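PDB 6JXG: beta-glucosidase from Chaetomella raphigera, which probably hydrolyses terminal, non-reducing beta-D-glucosyl residues to release beta-D-glucose, as a secreted family 3 glycoside hydrolase of cellulose breakdown. Local coordinates for residues E490-L495 / K499-A504; A432-T437 / Q468-A473. All coordinates share one frame; numbering follows the deposited sequence.

Interaction 1 of 2, residues E490-L495 / K499-A504; sequences EDILAL and KAIVWA
Ile492 and Leu493 meet Ile501 through branched aliphatic chains, with no flat group between them, so there is no ring face or edge to assign at this contact; the indole of Trp503 lies apart from the helix and has its own partners, Leu337 and Ile481, with NE1 bonded to the hydroxyl of Tyr531. All the touching on the strand side is done by one methyl, Ile501 CD1. Its chain is fully extended at the end (chi2 177°), which carries CD1 straight off the sheet toward the short helix 490-493. There it meets CD2 of Leu493 at 3.6 Å, the two side chains crossing at about a right angle. The second approach is from CG2 of Ile492, 3.9 Å from Ile501 CD1, and it comes in more obliquely. Seen from CD1, the two helix methyls lie about 95° apart, so the tip is touched on two flanks. Ile492 points at the strand from its backbone, whereas Leu493 starts off to one side and only its end swings in, also reaching Thr338 and Arg570. The helix and strand belong to the beta-alpha-beta unit 477-483, 490-493, 498-503 of the alpha/beta C-terminal domain, the helix packing on the strand that follows it. No hydrogen bond spans the segments: methyl contacts bury apolar surface without directional preference, while the backbone of Ile501 is hydrogen-bonded separately to Leu337 and Thr338 of strand 335-339.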
# COMPACT_ATOMS: atom_id res chain seq x y z
N GLU A 490 -22.35 -0.01 11.77
CA GLU A 490 -23.37 -0.34 12.77
C GLU A 490 -24.79 -0.00 12.27
O GLU A 490 -25.69 -0.80 12.41
CB GLU A 490 -23.12 0.40 14.08
CG GLU A 490 -21.81 0.02 14.75
CD GLU A 490 -21.69 -1.47 15.01
OE1 GLU A 490 -20.89 -2.16 14.35
OE2 GLU A 490 -22.44 -1.97 15.85
N ASP A 491 -24.98 1.14 11.62
CA ASP A 491 -26.31 1.42 11.06
C ASP A 491 -26.78 0.45 10.00
O ASP A 491 -28.01 0.16 9.87
CB ASP A 491 -26.36 2.83 10.44
CG ASP A 491 -26.23 3.91 11.47
OD1 ASP A 491 -26.47 3.61 12.64
OD2 ASP A 491 -25.77 5.03 11.11
N ILE A 492 -25.84 -0.07 9.21
CA ILE A 492 -26.19 -0.98 8.15
C ILE A 492 -26.50 -2.34 8.75
O ILE A 492 -27.52 -2.95 8.40
CB ILE A 492 -25.08 -1.06 7.09
CG1 ILE A 492 -25.14 0.26 6.34
CG2 ILE A 492 -25.25 -2.30 6.22
CD1 ILE A 492 -24.02 0.45 5.33
N LEU A 493 -25.67 -2.79 9.70
CA LEU A 493 -25.82 -4.06 10.36
C LEU A 493 -27.10 -4.21 11.21
O LEU A 493 -27.60 -5.32 11.41
CB LEU A 493 -24.60 -4.28 11.27
CG LEU A 493 -23.26 -4.59 10.56
CD1 LEU A 493 -22.10 -4.43 11.51
CD2 LEU A 493 -23.27 -5.96 9.91
N ALA A 494 -27.64 -3.11 11.64
CA ALA A 494 -28.87 -3.10 12.43
C ALA A 494 -30.08 -3.39 11.57
O ALA A 494 -31.15 -3.53 12.09
CB ALA A 494 -29.04 -1.75 13.12
N LEU A 495 -29.90 -3.50 10.26
CA LEU A 495 -31.01 -3.76 9.36
C LEU A 495 -31.22 -5.22 9.14
O LEU A 495 -30.36 -5.88 8.56
CB LEU A 495 -30.79 -3.06 8.01
CG LEU A 495 -30.65 -1.54 8.13
CD1 LEU A 495 -30.01 -0.98 6.83
CD2 LEU A 495 -32.01 -0.87 8.37
N LYS A 499 -28.68 -9.13 4.24
CA LYS A 499 -28.33 -10.53 4.34
C LYS A 499 -26.85 -10.77 4.03
O LYS A 499 -26.33 -11.79 4.46
CB LYS A 499 -29.15 -11.39 3.37
CG LYS A 499 -30.68 -11.23 3.50
CD LYS A 499 -31.15 -11.50 4.91
CE LYS A 499 -32.67 -11.51 5.00
NZ LYS A 499 -32.97 -11.43 6.43
N ALA A 500 -26.20 -9.87 3.28
CA ALA A 500 -24.74 -10.03 2.98
C ALA A 500 -24.09 -8.67 2.78
O ALA A 500 -24.73 -7.72 2.28
CB ALA A 500 -24.51 -10.96 1.81
N ILE A 501 -22.87 -8.53 3.29
CA ILE A 501 -22.11 -7.32 3.10
C ILE A 501 -20.77 -7.75 2.45
O ILE A 501 -20.01 -8.55 3.01
CB ILE A 501 -21.86 -6.57 4.41
CG1 ILE A 501 -23.17 -6.15 5.04
CG2 ILE A 501 -21.06 -5.32 4.16
CD1 ILE A 501 -22.94 -5.49 6.37
N VAL A 502 -20.52 -7.22 1.25
CA VAL A 502 -19.30 -7.48 0.50
C VAL A 502 -18.40 -6.25 0.54
O VAL A 502 -18.77 -5.23 0.00
CB VAL A 502 -19.67 -7.78 -0.94
CG1 VAL A 502 -18.41 -8.04 -1.73
CG2 VAL A 502 -20.73 -8.92 -0.96
N TRP A 503 -17.26 -6.34 1.23
CA TRP A 503 -16.29 -5.27 1.31
C TRP A 503 -15.37 -5.43 0.08
O TRP A 503 -14.36 -6.17 0.10
CB TRP A 503 -15.55 -5.39 2.63
CG TRP A 503 -14.71 -4.31 2.96
CD1 TRP A 503 -13.36 -4.27 2.79
CD2 TRP A 503 -15.09 -3.09 3.61
NE1 TRP A 503 -12.88 -3.07 3.23
CE2 TRP A 503 -13.92 -2.33 3.77
CE3 TRP A 503 -16.29 -2.57 4.06
CZ2 TRP A 503 -13.93 -1.08 4.31
CZ3 TRP A 503 -16.31 -1.30 4.59
CH2 TRP A 503 -15.14 -0.57 4.72
N ALA A 504 -15.72 -4.73 -0.98
CA ALA A 504 -15.11 -5.01 -2.29
C ALA A 504 -13.86 -4.17 -2.54
O ALA A 504 -13.12 -4.44 -3.49
CB ALA A 504 -16.13 -4.69 -3.37

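Interaction 2 of 2, residues A432-T437 / Q468-A473; sequences AIVFIT and QAVASA
Val470 lays its two methyls over Ala432 and Val434, alternate residues on one face of strand 431-438. CG1 sits anti to the backbone N (chi1 174°) and comes down on the CB of Ala432 at 3.6 Å, the closer of the two approaches. The other branch, CG2 of Val470, lies beside Val434, 4.0 Å from its CG2 and only slightly farther from its CB; these two valines slide past one another in opposite directions instead of meeting head on. In Val434 the CG1 methyl is held between the backbone N and the carbonyl carbon (chi1 54°), which turns CG2 to the flank that Val470 reaches. One helix residue thus faces two strand residues, and all three are buried, with purely apolar contact and no hydrogen bond across.

Within 468-473 the chain is also tied by bonds of its own. Ser472 OG donates to the carbonyl O of Ala469 at 2.7 Å, tilted 33° from that carbonyl's plane, while Ala473 N reaches the carbonyl O of Val470 at 3.1 Å. The carbonyl of Ala471 is taken by the hydroxyl of Ser497, just before strand 498-503.

In the wider fold, helix 463-471 connects strand 431-438 to its parallel neighbour 477-483, a beta-alpha-beta crossover of the alpha/beta domain. Val470 is also touched by Ala422 and Ala426 of helix 419-427 and by Ile355 of strand 351-355, so it is wedged between a second helix and two adjacent strands of the sheet.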
# COMPACT_ATOMS: atom_id res chain seq x y z
N ALA A 432 -32.24 -7.29 -3.74
CA ALA A 432 -31.66 -5.97 -4.09
C ALA A 432 -30.20 -5.90 -3.72
O ALA A 432 -29.85 -6.21 -2.58
CB ALA A 432 -32.36 -4.88 -3.30
N ILE A 433 -29.37 -5.49 -4.67
CA ILE A 433 -27.94 -5.25 -4.40
C ILE A 433 -27.72 -3.73 -4.49
O ILE A 433 -28.04 -3.11 -5.54
CB ILE A 433 -27.00 -5.92 -5.43
CG1 ILE A 433 -27.43 -7.37 -5.72
CG2 ILE A 433 -25.58 -5.76 -4.96
CD1 ILE A 433 -26.63 -8.13 -6.78
N VAL A 434 -27.24 -3.16 -3.38
CA VAL A 434 -27.07 -1.77 -3.23
C VAL A 434 -25.55 -1.47 -3.07
O VAL A 434 -24.86 -2.12 -2.30
CB VAL A 434 -27.93 -1.21 -2.06
CG1 VAL A 434 -27.69 -1.92 -0.75
CG2 VAL A 434 -27.74 0.28 -1.88
N PHE A 435 -25.09 -0.43 -3.76
CA PHE A 435 -23.69 -0.13 -3.98
C PHE A 435 -23.40 1.22 -3.35
O PHE A 435 -23.98 2.25 -3.73
CB PHE A 435 -23.40 -0.09 -5.50
CG PHE A 435 -23.52 -1.42 -6.19
CD1 PHE A 435 -22.39 -2.19 -6.43
CD2 PHE A 435 -24.73 -1.93 -6.54
CE1 PHE A 435 -22.49 -3.44 -7.03
CE2 PHE A 435 -24.83 -3.19 -7.15
CZ PHE A 435 -23.71 -3.94 -7.38
N ILE A 436 -22.48 1.24 -2.40
CA ILE A 436 -22.11 2.41 -1.67
C ILE A 436 -20.60 2.53 -1.62
O ILE A 436 -19.88 1.52 -1.78
CB ILE A 436 -22.73 2.46 -0.25
CG1 ILE A 436 -22.31 1.26 0.61
CG2 ILE A 436 -24.23 2.55 -0.37
CD1 ILE A 436 -22.56 1.39 2.10
N THR A 437 -20.14 3.72 -1.29
CA THR A 437 -18.69 4.07 -1.32
C THR A 437 -18.19 4.90 -0.16
O THR A 437 -18.95 5.49 0.62
CB THR A 437 -18.36 4.88 -2.60
OG1 THR A 437 -19.18 6.07 -2.60
CG2 THR A 437 -18.66 4.09 -3.83
N GLN A 468 -30.57 2.05 4.08
CA GLN A 468 -31.79 2.06 4.90
C GLN A 468 -33.09 2.09 4.04
O GLN A 468 -34.04 1.34 4.32
CB GLN A 468 -31.76 3.24 5.82
CG GLN A 468 -30.83 3.04 6.96
CD GLN A 468 -30.55 4.27 7.73
OE1 GLN A 468 -30.65 5.38 7.21
NE2 GLN A 468 -30.22 4.10 9.01
N ALA A 469 -33.08 2.88 2.96
CA ALA A 469 -34.16 2.92 1.98
C ALA A 469 -34.39 1.58 1.28
O ALA A 469 -35.55 1.15 1.04
CB ALA A 469 -33.90 4.01 0.95
N VAL A 470 -33.32 0.90 0.93
CA VAL A 470 -33.46 -0.34 0.24
C VAL A 470 -33.99 -1.39 1.23
O VAL A 470 -34.88 -2.21 0.86
CB VAL A 470 -32.10 -0.77 -0.38
CG1 VAL A 470 -32.17 -2.15 -0.99
CG2 VAL A 470 -31.75 0.24 -1.48
N ALA A 471 -33.44 -1.40 2.43
CA ALA A 471 -33.84 -2.34 3.49
C ALA A 471 -35.33 -2.20 3.89
O ALA A 471 -35.96 -3.16 4.22
CB ALA A 471 -32.95 -2.15 4.73
N SER A 472 -35.84 -1.01 3.76
CA SER A 472 -37.22 -0.70 4.08
C SER A 472 -38.21 -1.31 3.10
O SER A 472 -39.38 -1.44 3.45
CB SER A 472 -37.42 0.86 4.17
OG SER A 472 -37.57 1.44 2.85
N ALA A 473 -37.78 -1.73 1.92
CA ALA A 473 -38.68 -2.20 0.88
C ALA A 473 -38.31 -3.57 0.33
O ALA A 473 -38.87 -4.02 -0.65
CB ALA A 473 -38.70 -1.19 -0.23

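In the fold
Interactions 1 and 2 follow one another along the chain, and both set a helix against the same mixed sheet, on strands 498-503 and 431-438, with strand 477-483 lying between these two. Their centres are about 10 Å apart and they touch directly: Ile492 CD1 packs on Ile436 CD1 at 3.7 Å, and Leu495 CD1 on Ala471 CB at 3.8 Å, so the two contacts adjoin through apolar side chains. The nearest sugar is the mannose O-linked to Thr431, a modification of the protein and not a substrate: it lies about 8 Å from the side chain of Ala432 and about 13 Å from that of Ile501.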